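Local coordinates for protein ORF99 (Acidianus Filamentous Virus 1, PDB 3DF6) that is of unknown function but, as a probable relative of the anti-CRISPR protein AcrID1, may counter host CRISPR defence, at residues K28-L33 and T86-K91; F57-S62 and V75-Q80. The protein carries 2 engineered substitutions. All blocks are in the same frame, centred on the assembly; numbering follows the deposited sequence.

Contact 1 (K28-L33 and T86-K91); sequences KLNTTL and TVLSIK
Leu-29, Val-87 and Thr-86 supply nearly half of the surface buried where strand 28-33 runs antiparallel to strand 86-91. The CD1 methyl of Leu-29 reaches across the pairing, 3.7 Å from Ile-90 CD1 and 4.0 Å from Val-87 CG1. Val-87 works in two directions: CG1, anti to its backbone N (chi1 177°), meets Leu-29, whereas CG2 turns to Leu-33 and lies 4.0 Å from its CD1. Helix 3-18 packs on this apolar face, Phe-6 touching Leu-29, and Thr-31 OG1 is hydrogen-bonded to His-7 of that helix. The other face is more polar. Thr-86 OG1 and Thr-32 OG1 share a hydrogen bond of 2.8 Å, and Gln-80 NE2 is a second partner of Thr-86 OG1. The methyl CG2 of Thr-86 rests 3.3 Å from Asn-30 OD1.

Reciprocal bonds join Thr-31 and Val-87: Val-87 N donates to Thr-31 O at 2.8 Å, and the return bond from Thr-31 N to Val-87 O is longer, at 3.3 Å. Between Thr-31/Val-87 and Lys-28/Ser-89 the register slips by one, strand 28-33 having the extra residue, a beta bulge; on its other side strand 86-91 has a classic bulge of its own, Leu-88 and Ser-89 both facing Glu-76. Leu-29 N bonds to Leu-88 O at 2.8 Å, from 54° above the carbonyl plane. On its far edge, strand 28-33 continues the sheet into the second subunit through Lys-28 and Leu-29. The helix side is thus largely hydrocarbon with one polar tie, Thr-31 to His-7; the other holds the bonded Thr-32 and Thr-86 hydroxyls and Gln-80.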
loop_
_atom_site.group_PDB
_atom_site.type_symbol
_atom_site.label_atom_id
_atom_site.label_comp_id
_atom_site.label_asym_id
_atom_site.label_seq_id
_atom_site.Cartn_x
_atom_site.Cartn_y
_atom_site.Cartn_z
ATOM N N LYS C 28 6.130 2.444 2.970
ATOM C CA LYS C 28 7.282 2.650 3.818
ATOM C C LYS C 28 6.912 2.106 5.188
ATOM O O LYS C 28 5.797 2.352 5.677
ATOM C CB LYS C 28 7.625 4.132 3.888
ATOM C CG LYS C 28 8.899 4.452 4.656
ATOM C CD LYS C 28 9.212 5.937 4.544
ATOM C CE LYS C 28 10.608 6.273 5.096
ATOM N NZ LYS C 28 10.653 6.006 6.551
ATOM N N LEU C 29 7.856 1.369 5.787
ATOM C CA LEU C 29 7.602 0.544 6.955
ATOM C C LEU C 29 8.856 0.238 7.761
ATOM O O LEU C 29 9.965 0.215 7.225
ATOM C CB LEU C 29 7.297 -0.907 6.509
ATOM C CG LEU C 29 6.147 -1.128 5.521
ATOM C CD1 LEU C 29 6.302 -2.443 4.787
ATOM C CD2 LEU C 29 4.793 -1.024 6.288
ATOM N N ASN C 30 8.610 -0.143 9.041
ATOM C CA ASN C 30 9.735 -0.426 9.937
ATOM C C ASN C 30 9.227 -1.501 10.857
ATOM O O ASN C 30 8.853 -1.242 11.991
ATOM C CB ASN C 30 10.268 0.765 10.724
ATOM C CG ASN C 30 11.547 0.453 11.478
ATOM O OD1 ASN C 30 12.074 -0.663 11.437
ATOM N ND2 ASN C 30 12.041 1.446 12.195
ATOM N N THR C 31 9.184 -2.723 10.352
ATOM C CA THR C 31 8.651 -3.836 11.129
ATOM C C THR C 31 9.536 -5.059 10.890
ATOM O O THR C 31 10.133 -5.208 9.813
ATOM C CB THR C 31 7.128 -4.072 10.777
ATOM O OG1 THR C 31 6.554 -5.051 11.656
ATOM C CG2 THR C 31 6.936 -4.482 9.306
ATOM N N THR C 32 9.649 -5.916 11.901
ATOM C CA THR C 32 10.568 -7.037 11.825
ATOM C C THR C 32 9.829 -8.363 11.682
ATOM O O THR C 32 9.069 -8.769 12.571
ATOM C CB THR C 32 11.537 -7.066 13.041
ATOM O OG1 THR C 32 12.309 -5.864 13.044
ATOM C CG2 THR C 32 12.495 -8.266 12.947
ATOM N N LEU C 33 10.080 -9.021 10.556
ATOM C CA LEU C 33 9.452 -10.277 10.195
ATOM C C LEU C 33 10.317 -11.479 10.517
ATOM O O LEU C 33 11.516 -11.483 10.217
ATOM C CB LEU C 33 9.182 -10.325 8.691
ATOM C CG LEU C 33 7.912 -9.686 8.115
ATOM C CD1 LEU C 33 7.862 -8.187 8.404
ATOM C CD2 LEU C 33 7.869 -9.947 6.620
ATOM N N THR C 86 14.105 -7.001 9.140
ATOM C CA THR C 86 13.439 -5.721 9.349
ATOM C C THR C 86 13.120 -5.080 7.984
ATOM O O THR C 86 14.007 -4.576 7.292
ATOM C CB THR C 86 14.273 -4.752 10.207
ATOM O OG1 THR C 86 14.532 -5.345 11.481
ATOM C CG2 THR C 86 13.533 -3.440 10.422
ATOM N N VAL C 87 11.843 -5.092 7.624
ATOM C CA VAL C 87 11.397 -4.546 6.349
ATOM C C VAL C 87 11.205 -3.032 6.468
ATOM O O VAL C 87 10.502 -2.543 7.371
ATOM C CB VAL C 87 10.119 -5.261 5.852
ATOM C CG1 VAL C 87 9.594 -4.628 4.545
ATOM C CG2 VAL C 87 10.378 -6.767 5.644
ATOM N N LEU C 88 11.812 -2.300 5.533
ATOM C CA LEU C 88 11.780 -0.840 5.527
ATOM C C LEU C 88 10.887 -0.278 4.433
ATOM O O LEU C 88 10.359 0.831 4.561
ATOM C CB LEU C 88 13.193 -0.268 5.387
ATOM C CG LEU C 88 14.129 -0.720 6.522
ATOM C CD1 LEU C 88 15.563 -0.384 6.123
ATOM C CD2 LEU C 88 13.743 -0.033 7.815
ATOM N N SER C 89 10.737 -1.050 3.365
ATOM C CA SER C 89 9.884 -0.678 2.226
ATOM C C SER C 89 9.506 -1.914 1.419
ATOM O O SER C 89 10.268 -2.904 1.393
ATOM C CB SER C 89 10.601 0.331 1.320
ATOM O OG SER C 89 9.721 0.819 0.314
ATOM N N ILE C 90 8.331 -1.855 0.784
ATOM C CA ILE C 90 7.848 -2.825 -0.166
ATOM C C ILE C 90 7.222 -2.009 -1.325
ATOM O O ILE C 90 6.484 -1.043 -1.079
ATOM C CB ILE C 90 6.770 -3.789 0.443
ATOM C CG1 ILE C 90 7.286 -4.474 1.715
ATOM C CG2 ILE C 90 6.421 -4.890 -0.592
ATOM C CD1 ILE C 90 6.235 -5.388 2.488
ATOM N N LYS C 91 7.538 -2.383 -2.566
ATOM C CA LYS C 91 7.013 -1.711 -3.746
ATOM C C LYS C 91 6.650 -2.734 -4.809
ATOM O O LYS C 91 7.431 -3.664 -5.082
ATOM C CB LYS C 91 8.027 -0.717 -4.303
ATOM C CG LYS C 91 7.567 0.071 -5.550
ATOM C CD LYS C 91 8.667 1.075 -5.951
ATOM C CE LYS C 91 8.350 1.849 -7.234
ATOM N NZ LYS C 91 6.983 2.463 -7.190
#

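Contact 2 (F57-S62 and V75-Q80); sequences FIDEYS and VEYVRQ
A pairing of neighbouring antiparallel strands in the beta hairpin 56-64/69-80, reinforced on one face by an aromatic and charged cluster, joins Phe-57 to Tyr-77 and Asp-59 to Val-75. Both are hydrogen-bonded pairs, Tyr-77 N to Phe-57 O at 2.8 Å and Asp-59 N to Val-75 O at 3.0 Å, each with its return bond. Ile-58 and Glu-76 form the non-hydrogen-bonded pair between them, side chains on the other face.

Phe-57 loses more surface to the partner strand than any other residue here. Its CB sits over the face of the Tyr-77 ring, whose CG lies between backbone N and carbonyl carbon (chi1 62°), a CH-pi contact 3.7 Å from the centroid; the two rings, nearly parallel but slid apart, barely overlap. Over a face of the Phe-57 ring lies Arg-79, whose CZ is 4.1 Å from the centroid in a cation-pi contact. The guanidinium stands steeply on the ring, the planes 80° apart, and Arg-79 NE comes within 3.4 Å of Phe-57 CE2. The same guanidinium presents one of its own faces to Tyr-77 CE1.

Tyr-77 OH donates to Asp-59 OD2 at 2.6 Å, meeting the oxygen from above the carboxylate plane. Tyr-61 OH adds a weak bond to that oxygen, and OD1 is taken by Ser-50 OG, so the buried carboxylate has polar partners at both oxygens.

Helix 35-42 packs against this face, Phe-38 meeting Tyr-77 edge-to-face and also touching Tyr-61 and Val-75; strand 47-53 borders strand 56-64, and strand 84-96 borders strand 69-80.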
loop_
_atom_site.group_PDB
_atom_site.type_symbol
_atom_site.label_atom_id
_atom_site.label_comp_id
_atom_site.label_asym_id
_atom_site.label_seq_id
_atom_site.Cartn_x
_atom_site.Cartn_y
_atom_site.Cartn_z
ATOM N N PHE C 57 19.596 -4.564 2.282
ATOM C CA PHE C 57 19.246 -5.261 1.040
ATOM C C PHE C 57 17.993 -4.774 0.324
ATOM O O PHE C 57 16.905 -4.632 0.930
ATOM C CB PHE C 57 19.029 -6.743 1.288
ATOM C CG PHE C 57 20.244 -7.444 1.737
ATOM C CD1 PHE C 57 21.020 -8.157 0.829
ATOM C CD2 PHE C 57 20.650 -7.374 3.061
ATOM C CE1 PHE C 57 22.158 -8.807 1.237
ATOM C CE2 PHE C 57 21.812 -8.035 3.478
ATOM C CZ PHE C 57 22.564 -8.742 2.560
ATOM N N ILE C 58 18.132 -4.574 -0.990
ATOM C CA ILE C 58 16.929 -4.405 -1.796
ATOM C C ILE C 58 16.887 -5.611 -2.719
ATOM O O ILE C 58 17.793 -5.799 -3.551
ATOM C CB ILE C 58 16.872 -3.120 -2.619
ATOM C CG1 ILE C 58 16.991 -1.909 -1.692
ATOM C CG2 ILE C 58 15.529 -3.092 -3.405
ATOM C CD1 ILE C 58 17.042 -0.573 -2.376
ATOM N N ASP C 59 15.861 -6.438 -2.538
ATOM C CA ASP C 59 15.626 -7.546 -3.448
ATOM C C ASP C 59 14.511 -7.213 -4.425
ATOM O O ASP C 59 13.530 -6.567 -4.072
ATOM C CB ASP C 59 15.254 -8.818 -2.699
ATOM C CG ASP C 59 16.393 -9.377 -1.864
ATOM O OD1 ASP C 59 17.501 -8.782 -1.799
ATOM O OD2 ASP C 59 16.155 -10.422 -1.241
ATOM N N GLU C 60 14.675 -7.687 -5.647
ATOM C CA GLU C 60 13.689 -7.514 -6.688
ATOM C C GLU C 60 13.214 -8.903 -7.096
ATOM O O GLU C 60 14.009 -9.712 -7.550
ATOM C CB GLU C 60 14.336 -6.808 -7.867
ATOM C CG GLU C 60 13.418 -6.609 -9.052
ATOM C CD GLU C 60 14.188 -6.031 -10.238
ATOM O OE1 GLU C 60 15.261 -5.417 -10.018
ATOM O OE2 GLU C 60 13.735 -6.201 -11.380
ATOM N N TYR C 61 11.932 -9.169 -6.903
ATOM C CA TYR C 61 11.338 -10.465 -7.225
ATOM C C TYR C 61 10.367 -10.295 -8.375
ATOM O O TYR C 61 9.507 -9.431 -8.329
ATOM C CB TYR C 61 10.593 -11.012 -6.023
ATOM C CG TYR C 61 11.459 -11.118 -4.782
ATOM C CD1 TYR C 61 12.428 -12.123 -4.666
ATOM C CD2 TYR C 61 11.311 -10.221 -3.738
ATOM C CE1 TYR C 61 13.241 -12.223 -3.503
ATOM C CE2 TYR C 61 12.097 -10.314 -2.579
ATOM C CZ TYR C 61 13.051 -11.308 -2.473
ATOM O OH TYR C 61 13.810 -11.387 -1.326
ATOM N N SER C 62 10.503 -11.136 -9.396
ATOM C CA SER C 62 9.666 -11.057 -10.592
ATOM C C SER C 62 8.718 -12.272 -10.646
ATOM O O SER C 62 9.123 -13.399 -10.316
ATOM C CB SER C 62 10.570 -10.981 -11.840
ATOM O OG SER C 62 11.391 -9.809 -11.761
ATOM N N VAL C 75 11.621 -5.451 -2.149
ATOM C CA VAL C 75 11.572 -5.487 -0.686
ATOM C C VAL C 75 12.902 -4.982 -0.157
ATOM O O VAL C 75 13.952 -5.545 -0.449
ATOM C CB VAL C 75 11.291 -6.920 -0.114
ATOM C CG1 VAL C 75 11.169 -6.879 1.405
ATOM C CG2 VAL C 75 10.021 -7.515 -0.719
ATOM N N GLU C 76 12.852 -3.889 0.588
ATOM C CA GLU C 76 14.030 -3.322 1.200
ATOM C C GLU C 76 14.085 -3.767 2.663
ATOM O O GLU C 76 13.122 -3.565 3.408
ATOM C CB GLU C 76 13.954 -1.796 1.121
ATOM C CG GLU C 76 15.228 -1.072 1.535
ATOM C CD GLU C 76 15.003 0.433 1.755
ATOM O OE1 GLU C 76 13.852 0.880 1.646
ATOM O OE2 GLU C 76 15.975 1.162 2.036
ATOM N N TYR C 77 15.200 -4.368 3.080
ATOM C CA TYR C 77 15.280 -4.931 4.429
ATOM C C TYR C 77 16.678 -4.955 5.028
ATOM O O TYR C 77 17.690 -4.866 4.305
ATOM C CB TYR C 77 14.687 -6.356 4.478
ATOM C CG TYR C 77 15.397 -7.385 3.608
ATOM C CD1 TYR C 77 16.406 -8.205 4.128
ATOM C CD2 TYR C 77 15.058 -7.526 2.260
ATOM C CE1 TYR C 77 17.052 -9.153 3.315
ATOM C CE2 TYR C 77 15.679 -8.452 1.457
ATOM C CZ TYR C 77 16.667 -9.267 1.981
ATOM O OH TYR C 77 17.263 -10.176 1.152
ATOM N N VAL C 78 16.710 -5.108 6.355
ATOM C CA VAL C 78 17.944 -5.368 7.093
ATOM C C VAL C 78 17.870 -6.779 7.698
ATOM O O VAL C 78 16.874 -7.146 8.323
ATOM C CB VAL C 78 18.193 -4.299 8.172
ATOM C CG1 VAL C 78 19.489 -4.589 8.956
ATOM C CG2 VAL C 78 18.242 -2.892 7.542
ATOM N N ARG C 79 18.920 -7.571 7.484
ATOM C CA ARG C 79 18.995 -8.921 8.048
ATOM C C ARG C 79 19.403 -8.884 9.525
ATOM O O ARG C 79 20.470 -8.380 9.877
ATOM C CB ARG C 79 19.966 -9.795 7.261
ATOM C CG ARG C 79 19.559 -10.077 5.830
ATOM C CD ARG C 79 20.409 -11.227 5.248
ATOM N NE ARG C 79 20.497 -11.111 3.792
ATOM C CZ ARG C 79 19.791 -11.820 2.908
ATOM N NH1 ARG C 79 18.932 -12.761 3.298
ATOM N NH2 ARG C 79 19.958 -11.589 1.616
ATOM N N GLN C 80 18.538 -9.430 10.377
ATOM C CA GLN C 80 18.766 -9.444 11.821
ATOM C C GLN C 80 19.250 -10.822 12.310
ATOM O O GLN C 80 19.220 -11.797 11.545
ATOM C CB GLN C 80 17.493 -8.986 12.549
ATOM C CG GLN C 80 16.953 -7.615 12.057
ATOM C CD GLN C 80 17.820 -6.429 12.489
ATOM O OE1 GLN C 80 18.770 -6.587 13.261
ATOM N NE2 GLN C 80 17.476 -5.234 12.008
#

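Overall arrangement
From the N terminus, helix 3-18 is followed by strand 25-34, which carries the first half of contact 1. The chain then makes helix 35-42 and edge strand 47-53 before entering the hairpin 56-64/69-80, where contact 2 closes a short loop of 12 residues. Only after that does strand 84-96 return beside strand 25-34 to complete contact 1, whose much longer loop encloses contact 2 without crossing it. The two contacts belong to one antiparallel sheet, five-stranded within this chain, and meet where strands 69-80 and 84-96 adjoin, probably through hydrogen bonds from Leu-88 N to Glu-76 O and from Glu-76 N to Ser-89 O.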